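PDB 3ROF: Low molecular weight protein-tyrosine-phosphatase PtpA from Staphylococcus aureus, which catalyses the hydrolysis of protein phosphotyrosine to tyrosine and phosphate, and probably acts as a secreted effector that counteracts host defences during infection. Local coordinates for residues 17-22 with 123-128. Numbering follows the deposited sequence.
With PO4 (phosphate ion), chain C.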
ATOM      1  N   ILE A  17      -7.644   1.106  -6.551  1.00  3.98           N
ATOM      2  CA  ILE A  17      -7.393   1.161  -7.976  1.00  4.61           C
ATOM      3  C   ILE A  17      -6.232   2.065  -8.348  1.00  4.15           C
ATOM      4  O   ILE A  17      -5.616   1.815  -9.387  1.00  4.55           O
ATOM      5  CB  ILE A  17      -8.681   1.486  -8.795  1.00  5.17           C
ATOM      6  CG1 ILE A  17      -9.379   2.760  -8.284  1.00  8.26           C
ATOM      7  CG2 ILE A  17      -9.611   0.309  -8.806  1.00  6.09           C
ATOM      8  CD1 ILE A  17     -10.381   3.315  -9.261  1.00 12.24           C
ATOM      9  N   CYS A  18      -5.923   3.086  -7.549  1.00  3.81           N
ATOM     10  CA  CYS A  18      -4.865   4.022  -7.962  1.00  4.04           C
ATOM     11  C   CYS A  18      -3.655   3.875  -7.054  1.00  4.22           C
ATOM     12  O   CYS A  18      -2.598   3.354  -7.483  1.00  4.79           O
ATOM     13  CB  CYS A  18      -5.345   5.468  -7.965  1.00  5.11           C
ATOM     14  SG  CYS A  18      -6.718   5.784  -9.116  1.00  5.28           S
ATOM     15  N   ARG A  19      -3.742   4.349  -5.829  1.00  3.90           N
ATOM     16  CA  ARG A  19      -2.552   4.487  -4.971  1.00  4.34           C
ATOM     17  C   ARG A  19      -2.014   3.188  -4.420  1.00  4.17           C
ATOM     18  O   ARG A  19      -0.837   2.870  -4.581  1.00  3.99           O
ATOM     19  CB  ARG A  19      -2.832   5.458  -3.820  1.00  4.16           C
ATOM     20  CG  ARG A  19      -3.009   6.890  -4.280  1.00  5.05           C
ATOM     21  CD  ARG A  19      -3.642   7.813  -3.234  1.00  4.63           C
ATOM     22  NE  ARG A  19      -5.018   7.446  -3.028  1.00  4.44           N
ATOM     23  CZ  ARG A  19      -5.794   7.922  -2.077  1.00  5.38           C
ATOM     24  NH1 ARG A  19      -5.322   8.860  -1.264  1.00  6.25           N
ATOM     25  NH2 ARG A  19      -7.041   7.477  -1.935  1.00  6.29           N
ATOM     26  N   SER A  20      -2.853   2.418  -3.726  1.00  3.71           N
ATOM     27  CA  SER A  20      -2.321   1.221  -3.100  1.00  3.77           C
ATOM     28  C   SER A  20      -1.889   0.155  -4.109  1.00  4.22           C
ATOM     29  O   SER A  20      -0.919  -0.530  -3.827  1.00  3.83           O
ATOM     30  CB  SER A  20      -3.242   0.669  -2.011  1.00  4.30           C
ATOM     31  OG  SER A  20      -4.506   0.228  -2.489  1.00  4.59           O
ATOM     32  N   PRO A  21      -2.535  -0.009  -5.286  1.00  4.01           N
ATOM     33  CA  PRO A  21      -1.965  -0.959  -6.230  1.00  3.80           C
ATOM     34  C   PRO A  21      -0.593  -0.495  -6.717  1.00  4.01           C
ATOM     35  O   PRO A  21       0.311  -1.305  -6.937  1.00  4.39           O
ATOM     36  CB  PRO A  21      -2.995  -1.001  -7.386  1.00  5.06           C
ATOM     37  CG  PRO A  21      -4.280  -0.612  -6.725  1.00  5.12           C
ATOM     38  CD  PRO A  21      -3.869   0.471  -5.730  1.00  3.87           C
ATOM     39  N   MET A  22      -0.448   0.813  -6.951  1.00  3.86           N
ATOM     40  CA  MET A  22       0.835   1.291  -7.402  1.00  4.39           C
ATOM     41  C   MET A  22       1.932   0.965  -6.376  1.00  3.82           C
ATOM     42  O   MET A  22       3.017   0.472  -6.716  1.00  4.49           O
ATOM     43  CB  MET A  22       0.804   2.806  -7.673  1.00  4.43           C
ATOM     44  CG  MET A  22       2.001   3.225  -8.444  1.00  4.79           C
ATOM     45  SD  MET A  22       2.283   5.010  -8.549  1.00  5.62           S
ATOM     46  CE  MET A  22       0.805   5.573  -9.382  1.00  7.18           C
ATOM     47  N   VAL A 123      -0.972  11.281   0.692  1.00  5.96           N
ATOM     48  CA  VAL A 123      -0.849  11.088  -0.746  1.00  5.33           C
ATOM     49  C   VAL A 123      -2.180  11.473  -1.378  1.00  6.12           C
ATOM     50  O   VAL A 123      -3.198  10.813  -1.119  1.00  7.02           O
ATOM     51  CB  VAL A 123      -0.521   9.635  -1.087  1.00  6.13           C
ATOM     52  CG1 VAL A 123      -0.433   9.425  -2.617  1.00  7.29           C
ATOM     53  CG2 VAL A 123       0.754   9.183  -0.367  1.00  5.82           C
ATOM     54  N   PRO A 124      -2.205  12.540  -2.193  1.00  6.37           N
ATOM     55  CA  PRO A 124      -3.480  12.931  -2.827  1.00  7.35           C
ATOM     56  C   PRO A 124      -3.991  11.880  -3.778  1.00  6.06           C
ATOM     57  O   PRO A 124      -3.228  11.165  -4.380  1.00  6.84           O
ATOM     58  CB  PRO A 124      -3.143  14.216  -3.595  1.00 16.39           C
ATOM     59  CG  PRO A 124      -1.877  14.716  -2.952  1.00 18.44           C
ATOM     60  CD  PRO A 124      -1.114  13.439  -2.575  1.00  8.36           C
ATOM     61  N   ASP A 125      -5.297  11.799  -3.913  1.00  7.22           N
ATOM     62  CA  ASP A 125      -5.920  10.748  -4.695  1.00  6.80           C
ATOM     63  C   ASP A 125      -5.930  11.093  -6.182  1.00  6.13           C
ATOM     64  O   ASP A 125      -6.632  12.035  -6.611  1.00  6.41           O
ATOM     65  CB  ASP A 125      -7.355  10.541  -4.201  1.00  6.38           C
ATOM     66  CG  ASP A 125      -8.053   9.345  -4.825  1.00  6.06           C
ATOM     67  OD1 ASP A 125      -7.471   8.709  -5.728  1.00  5.89           O
ATOM     68  OD2 ASP A 125      -9.195   9.057  -4.377  1.00  6.82           O
ATOM     69  N   PRO A 126      -5.158  10.371  -7.003  1.00  5.74           N
ATOM     70  CA  PRO A 126      -5.083  10.707  -8.423  1.00  6.60           C
ATOM     71  C   PRO A 126      -6.308  10.260  -9.198  1.00  5.86           C
ATOM     72  O   PRO A 126      -6.420  10.639 -10.374  1.00  6.16           O
ATOM     73  CB  PRO A 126      -3.828   9.973  -8.865  1.00  7.08           C
ATOM     74  CG  PRO A 126      -3.860   8.701  -8.033  1.00  5.34           C
ATOM     75  CD  PRO A 126      -4.370   9.159  -6.678  1.00  6.15           C
ATOM     76  N   TYR A 127      -7.259   9.588  -8.577  1.00  5.19           N
ATOM     77  CA  TYR A 127      -8.564   9.383  -9.202  1.00  6.07           C
ATOM     78  C   TYR A 127      -9.117  10.745  -9.638  1.00  5.53           C
ATOM     79  O   TYR A 127      -9.787  10.853 -10.669  1.00  6.67           O
ATOM     80  CB  TYR A 127      -9.507   8.744  -8.195  1.00  6.21           C
ATOM     81  CG  TYR A 127     -10.893   8.489  -8.694  1.00  6.60           C
ATOM     82  CD1 TYR A 127     -11.199   7.263  -9.219  1.00 11.75           C
ATOM     83  CD2 TYR A 127     -11.909   9.425  -8.549  1.00  8.44           C
ATOM     84  CE1 TYR A 127     -12.482   6.953  -9.636  1.00 19.35           C
ATOM     85  CE2 TYR A 127     -13.210   9.133  -8.954  1.00 11.45           C
ATOM     86  CZ  TYR A 127     -13.481   7.893  -9.500  1.00 14.70           C
ATOM     87  OH  TYR A 127     -14.765   7.584  -9.904  1.00 20.99           O
ATOM     88  N   TYR A 128      -8.870  11.770  -8.811  1.00  5.47           N
ATOM     89  CA  TYR A 128      -9.256  13.128  -9.116  1.00  5.84           C
ATOM     90  C   TYR A 128      -8.136  13.880  -9.799  1.00  6.66           C
ATOM     91  O   TYR A 128      -8.350  14.511 -10.838  1.00  7.58           O
ATOM     92  CB  TYR A 128      -9.688  13.851  -7.830  1.00  6.91           C
ATOM     93  CG  TYR A 128     -10.879  13.200  -7.150  1.00  6.64           C
ATOM     94  CD1 TYR A 128     -12.123  13.264  -7.733  1.00  7.65           C
ATOM     95  CD2 TYR A 128     -10.748  12.462  -5.989  1.00  7.87           C
ATOM     96  CE1 TYR A 128     -13.215  12.670  -7.193  1.00  9.60           C
ATOM     97  CE2 TYR A 128     -11.872  11.833  -5.409  1.00 10.41           C
ATOM     98  CZ  TYR A 128     -13.103  11.946  -6.032  1.00 10.54           C
ATOM     99  OH  TYR A 128     -14.245  11.359  -5.526  1.00 14.68           O
TER
HETATM  100  P   PO4 C 201      -7.457   5.229  -4.900  1.00  5.14           P
HETATM  101  O1  PO4 C 201      -5.994   5.573  -4.805  1.00  5.18           O
HETATM  102  O2  PO4 C 201      -8.186   5.439  -3.592  1.00  5.53           O
HETATM  103  O3  PO4 C 201      -8.086   6.159  -5.987  1.00  5.26           O
HETATM  104  O4  PO4 C 201      -7.666   3.835  -5.445  1.00  6.16           O
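Cys18 and Arg19 face Tyr127 and Asp125 with no backbone-to-backbone hydrogen bond joining the two segments: the CA atoms of Cys18 and Tyr127 are 6.6 Å apart, those of Arg19 and Asp125 7.1 Å. Arg19 has the largest share of the buried surface, 101 of 333 Å² summed over both sides. Its bend at chi3 (-69°) places NE toward the phosphate ion, and two nearly straight bonds follow, Arg19 NE to phosphate O1 at 2.8 Å and Arg19 NH2 to phosphate O2 at 2.9 Å. The third guanidinium nitrogen, Arg19 NH1, donates to Val123 O at 2.9 Å, close to the group's plane but with a bent N-H...O angle of 143°; Asp91 is a second, charged partner of NH1. Bonds at its edge thus fix the rotation of the group, while Asp125 CB lies 3.7 Å above its centre. The carboxylate and guanidinium planes are only 9° apart, stacked, and the long salt bridge from Arg19 NH2 to Asp125 OD2 is charge attraction with no N-H aimed at the oxygen. Cys13 to Arg19 spell the CX5R phosphate-binding loop of tyrosine phosphatases, whose backbone amides of Ile17, Cys18, Arg19 and Gly15 also hold the ion; by similarity Cys13 is the nucleophile, Arg19 an active-site residue and Asp125 the proton donor. Asp125 OD1 comes within 2.6 Å of phosphate O3 and, from the N-cap position of the following helix, accepts from Tyr127 N; Asp125 OD2 is hydrogen-bonded to a polar side chain of the bound peptide. Beside the polar site, Cys18 CB packs on Pro126 CG at 3.6 Å, Pro126 CD reaches Arg19 CG, and Ile17 CD1 touches Tyr127 CD1 at the ring edge.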